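Local coordinates for protein dihydrolipoyl dehydrogenase (Elizabethkingia anophelis NUHP1, PDB 6UZI) that probably catalyses the FAD-dependent oxidation of dihydrolipoyl groups on lysines of carrier proteins, passing the electrons to NAD(+), at residues L159-T171 with A245-K257. Numbering follows the deposited sequence.
Sequences LPFITLDKERVIT and AVSGVERNGDTVK. With EDO (1,2-ethanediol), chain I.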
loop_
_atom_site.group_PDB
_atom_site.type_symbol
_atom_site.label_atom_id
_atom_site.label_comp_id
_atom_site.label_asym_id
_atom_site.label_seq_id
_atom_site.Cartn_x
_atom_site.Cartn_y
_atom_site.Cartn_z
ATOM N N LEU A 159 4.680 32.076 15.762
ATOM C CA LEU A 159 4.247 33.442 15.609
ATOM C C LEU A 159 4.833 34.281 16.732
ATOM O O LEU A 159 4.860 33.839 17.888
ATOM C CB LEU A 159 2.718 33.521 15.655
ATOM C CG LEU A 159 1.963 32.616 14.670
ATOM C CD1 LEU A 159 0.474 32.804 14.826
ATOM C CD2 LEU A 159 2.383 32.861 13.228
ATOM N N PRO A 160 5.288 35.496 16.430
ATOM C CA PRO A 160 6.025 36.276 17.440
ATOM C C PRO A 160 5.257 36.532 18.723
ATOM O O PRO A 160 5.890 36.683 19.774
ATOM C CB PRO A 160 6.350 37.579 16.700
ATOM C CG PRO A 160 6.391 37.160 15.238
ATOM C CD PRO A 160 5.308 36.132 15.102
ATOM N N PHE A 161 3.923 36.582 18.686
ATOM C CA PHE A 161 3.156 36.931 19.879
ATOM C C PHE A 161 2.831 35.724 20.748
ATOM O O PHE A 161 2.185 35.891 21.792
ATOM C CB PHE A 161 1.846 37.635 19.508
ATOM C CG PHE A 161 0.961 36.843 18.585
ATOM C CD1 PHE A 161 0.125 35.855 19.090
ATOM C CD2 PHE A 161 0.950 37.088 17.225
ATOM C CE1 PHE A 161 -0.691 35.123 18.259
ATOM C CE2 PHE A 161 0.135 36.365 16.391
ATOM C CZ PHE A 161 -0.688 35.380 16.910
ATOM N N ILE A 162 3.211 34.516 20.315
ATOM C CA ILE A 162 2.974 33.298 21.084
ATOM C C ILE A 162 4.175 33.025 21.983
ATOM O O ILE A 162 5.322 33.028 21.527
ATOM C CB ILE A 162 2.696 32.103 20.160
ATOM C CG1 ILE A 162 1.442 32.355 19.327
ATOM C CG2 ILE A 162 2.529 30.838 20.980
ATOM C CD1 ILE A 162 1.078 31.215 18.390
ATOM N N THR A 163 3.908 32.762 23.257
ATOM C CA THR A 163 4.941 32.409 24.227
ATOM C C THR A 163 4.856 30.903 24.460
ATOM O O THR A 163 3.998 30.424 25.205
ATOM C CB THR A 163 4.762 33.177 25.538
ATOM O OG1 THR A 163 4.896 34.591 25.317
ATOM C CG2 THR A 163 5.793 32.723 26.553
ATOM N N LEU A 164 5.737 30.156 23.806
ATOM C CA LEU A 164 5.761 28.712 23.980
ATOM C C LEU A 164 6.343 28.372 25.346
ATOM O O LEU A 164 7.359 28.940 25.753
ATOM C CB LEU A 164 6.585 28.056 22.874
ATOM C CG LEU A 164 6.112 28.190 21.431
ATOM C CD1 LEU A 164 7.265 27.922 20.480
ATOM C CD2 LEU A 164 4.969 27.223 21.170
ATOM N N ASP A 165 5.690 27.459 26.065
ATOM C CA ASP A 165 6.116 27.097 27.408
ATOM C C ASP A 165 6.466 25.625 27.569
ATOM O O ASP A 165 6.770 25.200 28.689
ATOM C CB ASP A 165 5.044 27.489 28.438
ATOM C CG ASP A 165 3.694 26.825 28.180
ATOM O OD1 ASP A 165 2.675 27.398 28.618
ATOM O OD2 ASP A 165 3.638 25.761 27.526
ATOM N N LYS A 166 6.428 24.835 26.495
ATOM C CA LYS A 166 6.755 23.407 26.528
ATOM C C LYS A 166 5.865 22.626 27.491
ATOM O O LYS A 166 6.224 21.524 27.917
ATOM C CB LYS A 166 8.235 23.176 26.871
ATOM C CG LYS A 166 9.199 24.016 26.030
ATOM C CD LYS A 166 10.450 23.257 25.629
ATOM C CE LYS A 166 11.266 24.062 24.624
ATOM N NZ LYS A 166 12.311 23.246 23.931
ATOM N N GLU A 167 4.701 23.181 27.840
ATOM C CA GLU A 167 3.741 22.498 28.699
ATOM C C GLU A 167 2.379 22.454 28.027
ATOM O O GLU A 167 1.924 21.388 27.594
ATOM C CB GLU A 167 3.635 23.180 30.059
ATOM C CG GLU A 167 4.594 22.633 31.088
ATOM C CD GLU A 167 4.824 23.591 32.237
ATOM O OE1 GLU A 167 5.867 23.460 32.907
ATOM O OE2 GLU A 167 3.969 24.475 32.465
ATOM N N ARG A 168 1.728 23.609 27.908
ATOM C CA ARG A 168 0.424 23.682 27.269
ATOM C C ARG A 168 0.413 24.511 25.994
ATOM O O ARG A 168 -0.449 24.280 25.140
ATOM C CB ARG A 168 -0.611 24.248 28.251
ATOM C CG ARG A 168 -0.643 23.493 29.574
ATOM C CD ARG A 168 -1.850 23.843 30.427
ATOM N NE ARG A 168 -2.779 22.718 30.476
ATOM C CZ ARG A 168 -2.796 21.795 31.433
ATOM N NH1 ARG A 168 -3.677 20.802 31.374
ATOM N NH2 ARG A 168 -1.945 21.867 32.451
ATOM N N VAL A 169 1.346 25.448 25.832
ATOM C CA VAL A 169 1.516 26.164 24.573
ATOM C C VAL A 169 2.770 25.620 23.900
ATOM O O VAL A 169 3.889 26.057 24.194
ATOM C CB VAL A 169 1.590 27.682 24.800
ATOM C CG1 VAL A 169 1.825 28.400 23.486
ATOM C CG2 VAL A 169 0.295 28.166 25.427
ATOM N N ILE A 170 2.586 24.652 23.001
ATOM C CA ILE A 170 3.644 23.741 22.599
ATOM C C ILE A 170 3.755 23.685 21.081
ATOM O O ILE A 170 2.876 24.138 20.345
ATOM C CB ILE A 170 3.403 22.323 23.145
ATOM C CG1 ILE A 170 2.066 21.795 22.622
ATOM C CG2 ILE A 170 3.406 22.331 24.653
ATOM C CD1 ILE A 170 1.722 20.423 23.125
ATOM N N THR A 171 4.864 23.097 20.625
ATOM C CA THR A 171 5.100 22.729 19.237
ATOM C C THR A 171 4.978 21.214 19.101
ATOM O O THR A 171 4.713 20.496 20.071
ATOM C CB THR A 171 6.482 23.197 18.763
ATOM O OG1 THR A 171 7.496 22.451 19.443
ATOM C CG2 THR A 171 6.690 24.658 19.053
ATOM N N ALA A 245 -7.729 34.970 11.598
ATOM C CA ALA A 245 -6.427 35.549 11.908
ATOM C C ALA A 245 -6.273 35.637 13.421
ATOM O O ALA A 245 -6.926 36.456 14.070
ATOM C CB ALA A 245 -6.280 36.925 11.261
ATOM N N VAL A 246 -5.409 34.781 13.972
ATOM C CA VAL A 246 -5.157 34.759 15.405
ATOM C C VAL A 246 -4.356 35.991 15.788
ATOM O O VAL A 246 -3.447 36.411 15.061
ATOM C CB VAL A 246 -4.420 33.472 15.816
ATOM C CG1 VAL A 246 -4.091 33.494 17.297
ATOM C CG2 VAL A 246 -5.240 32.251 15.474
ATOM N N SER A 247 -4.717 36.600 16.916
ATOM C CA SER A 247 -3.996 37.740 17.439
ATOM C C SER A 247 -3.468 37.529 18.850
ATOM O O SER A 247 -2.705 38.374 19.338
ATOM C CB SER A 247 -4.894 38.985 17.425
ATOM O OG SER A 247 -6.074 38.766 18.188
ATOM N N GLY A 248 -3.820 36.431 19.510
ATOM C CA GLY A 248 -3.356 36.208 20.864
ATOM C C GLY A 248 -3.547 34.777 21.299
ATOM O O GLY A 248 -4.506 34.111 20.898
ATOM N N VAL A 249 -2.610 34.297 22.119
ATOM C CA VAL A 249 -2.664 32.981 22.750
ATOM C C VAL A 249 -2.217 33.137 24.202
ATOM O O VAL A 249 -1.026 33.339 24.461
ATOM C CB VAL A 249 -1.786 31.951 22.035
ATOM C CG1 VAL A 249 -1.796 30.646 22.806
ATOM C CG2 VAL A 249 -2.238 31.751 20.586
ATOM N N GLU A 250 -3.162 33.052 25.142
ATOM C CA GLU A 250 -2.919 33.223 26.573
ATOM C C GLU A 250 -3.019 31.892 27.301
ATOM O O GLU A 250 -3.951 31.122 27.068
ATOM C CB GLU A 250 -3.953 34.139 27.234
ATOM C CG GLU A 250 -4.050 35.573 26.782
ATOM C CD GLU A 250 -5.140 36.322 27.554
ATOM O OE1 GLU A 250 -5.888 35.677 28.327
ATOM O OE2 GLU A 250 -5.251 37.556 27.395
ATOM N N ARG A 251 -2.070 31.631 28.195
ATOM C CA ARG A 251 -2.154 30.508 29.122
ATOM C C ARG A 251 -2.640 31.017 30.477
ATOM O O ARG A 251 -2.006 31.891 31.075
ATOM C CB ARG A 251 -0.812 29.794 29.279
ATOM C CG ARG A 251 -0.819 28.847 30.476
ATOM C CD ARG A 251 0.062 27.635 30.292
ATOM N NE ARG A 251 -0.102 26.686 31.388
ATOM C CZ ARG A 251 0.850 25.853 31.798
ATOM N NH1 ARG A 251 2.040 25.869 31.212
ATOM N NH2 ARG A 251 0.621 25.019 32.805
ATOM N N ASN A 252 -3.766 30.487 30.946
ATOM C CA ASN A 252 -4.345 30.840 32.240
ATOM C C ASN A 252 -4.433 29.569 33.072
ATOM O O ASN A 252 -5.495 28.952 33.172
ATOM C CB ASN A 252 -5.712 31.501 32.063
ATOM C CG ASN A 252 -5.660 32.692 31.132
ATOM O OD1 ASN A 252 -5.021 33.700 31.438
ATOM N ND2 ASN A 252 -6.337 32.586 29.987
ATOM N N GLY A 253 -3.311 29.158 33.646
ATOM C CA GLY A 253 -3.325 27.945 34.435
ATOM C C GLY A 253 -3.457 26.725 33.548
ATOM O O GLY A 253 -2.574 26.451 32.733
ATOM N N ASP A 254 -4.570 26.005 33.674
ATOM C CA ASP A 254 -4.836 24.818 32.873
ATOM C C ASP A 254 -5.551 25.132 31.566
ATOM O O ASP A 254 -6.056 24.212 30.912
ATOM C CB ASP A 254 -5.676 23.811 33.668
ATOM C CG ASP A 254 -4.936 23.225 34.851
ATOM O OD1 ASP A 254 -3.686 23.276 34.875
ATOM O OD2 ASP A 254 -5.614 22.699 35.760
ATOM N N THR A 255 -5.596 26.392 31.155
ATOM C CA THR A 255 -6.397 26.772 30.005
ATOM C C THR A 255 -5.620 27.691 29.079
ATOM O O THR A 255 -4.869 28.562 29.532
ATOM C CB THR A 255 -7.688 27.460 30.465
ATOM O OG1 THR A 255 -8.400 26.576 31.335
ATOM C CG2 THR A 255 -8.572 27.828 29.288
ATOM N N VAL A 256 -5.817 27.490 27.779
ATOM C CA VAL A 256 -5.254 28.347 26.747
ATOM C C VAL A 256 -6.406 29.026 26.023
ATOM O O VAL A 256 -7.385 28.367 25.654
ATOM C CB VAL A 256 -4.379 27.553 25.767
ATOM C CG1 VAL A 256 -3.787 28.487 24.748
ATOM C CG2 VAL A 256 -3.286 26.799 26.525
ATOM N N LYS A 257 -6.299 30.338 25.841
ATOM C CA LYS A 257 -7.322 31.132 25.173
ATOM C C LYS A 257 -6.738 31.712 23.891
ATOM O O LYS A 257 -5.761 32.468 23.934
ATOM C CB LYS A 257 -7.837 32.237 26.100
ATOM C CG LYS A 257 -9.017 33.012 25.551
ATOM C CD LYS A 257 -9.701 33.814 26.635
ATOM C CE LYS A 257 -9.751 35.290 26.287
ATOM N NZ LYS A 257 -10.680 35.994 27.208
HETATM C C1 EDO I . -1.937 34.918 12.715
HETATM O O1 EDO I . -0.827 35.673 12.218
HETATM C C2 EDO I . -2.513 34.059 11.590
HETATM O O2 EDO I . -3.501 33.143 12.097
HETATM O O HOH W 1 -0.666 36.151 22.802
#
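In the probable NAD-binding domain of this pyridine nucleotide-disulfide oxidoreductase, the loop 159-168 and the strand 169-170 it leads into, at the edge of the domain's parallel sheet, pack against the hairpin of strands 245-252 and 255-261. R251 NH1 donates to E167 OE2 (2.7 Å) and to D165 OD1 (3.1 Å). Both oxygens lie near the guanidinium plane, although D165 OD1 is met from above its carboxylate, whose plane stands 77° from the guanidinium. R251 NE points almost straight at G253 O (2.8 Å), tying the side chain to its own hairpin turn. D165 OD2 meanwhile accepts from the backbone N of E167, R168 and V169, an Asx turn and motif; a chi1 of 59° turns the carboxylate onto these following amides. R168 lays CG over the centre of the R251 guanidinium, 3.6 Å above it. Bent at chi3 (110°), it carries NH2 to 3.3 Å from D254 OD1, an ion pair over the guanidinium face without a directed N-H, while NE bonds to D273 O and Y274 makes a cation-pi contact. V169 CG2 rests on V256 CG2 (4.0 Å), and I162 CG1 on V249 CG2. At the other end the F161 ring lies over the backbone of S247, with L159 CB on its opposite face, and a water links F161 O to V249 N. D165 and E167 beside R251, and D254 beside R168, probably offset the closeness of the two guanidinium groups, and several bonds fix that of R251 in orientation.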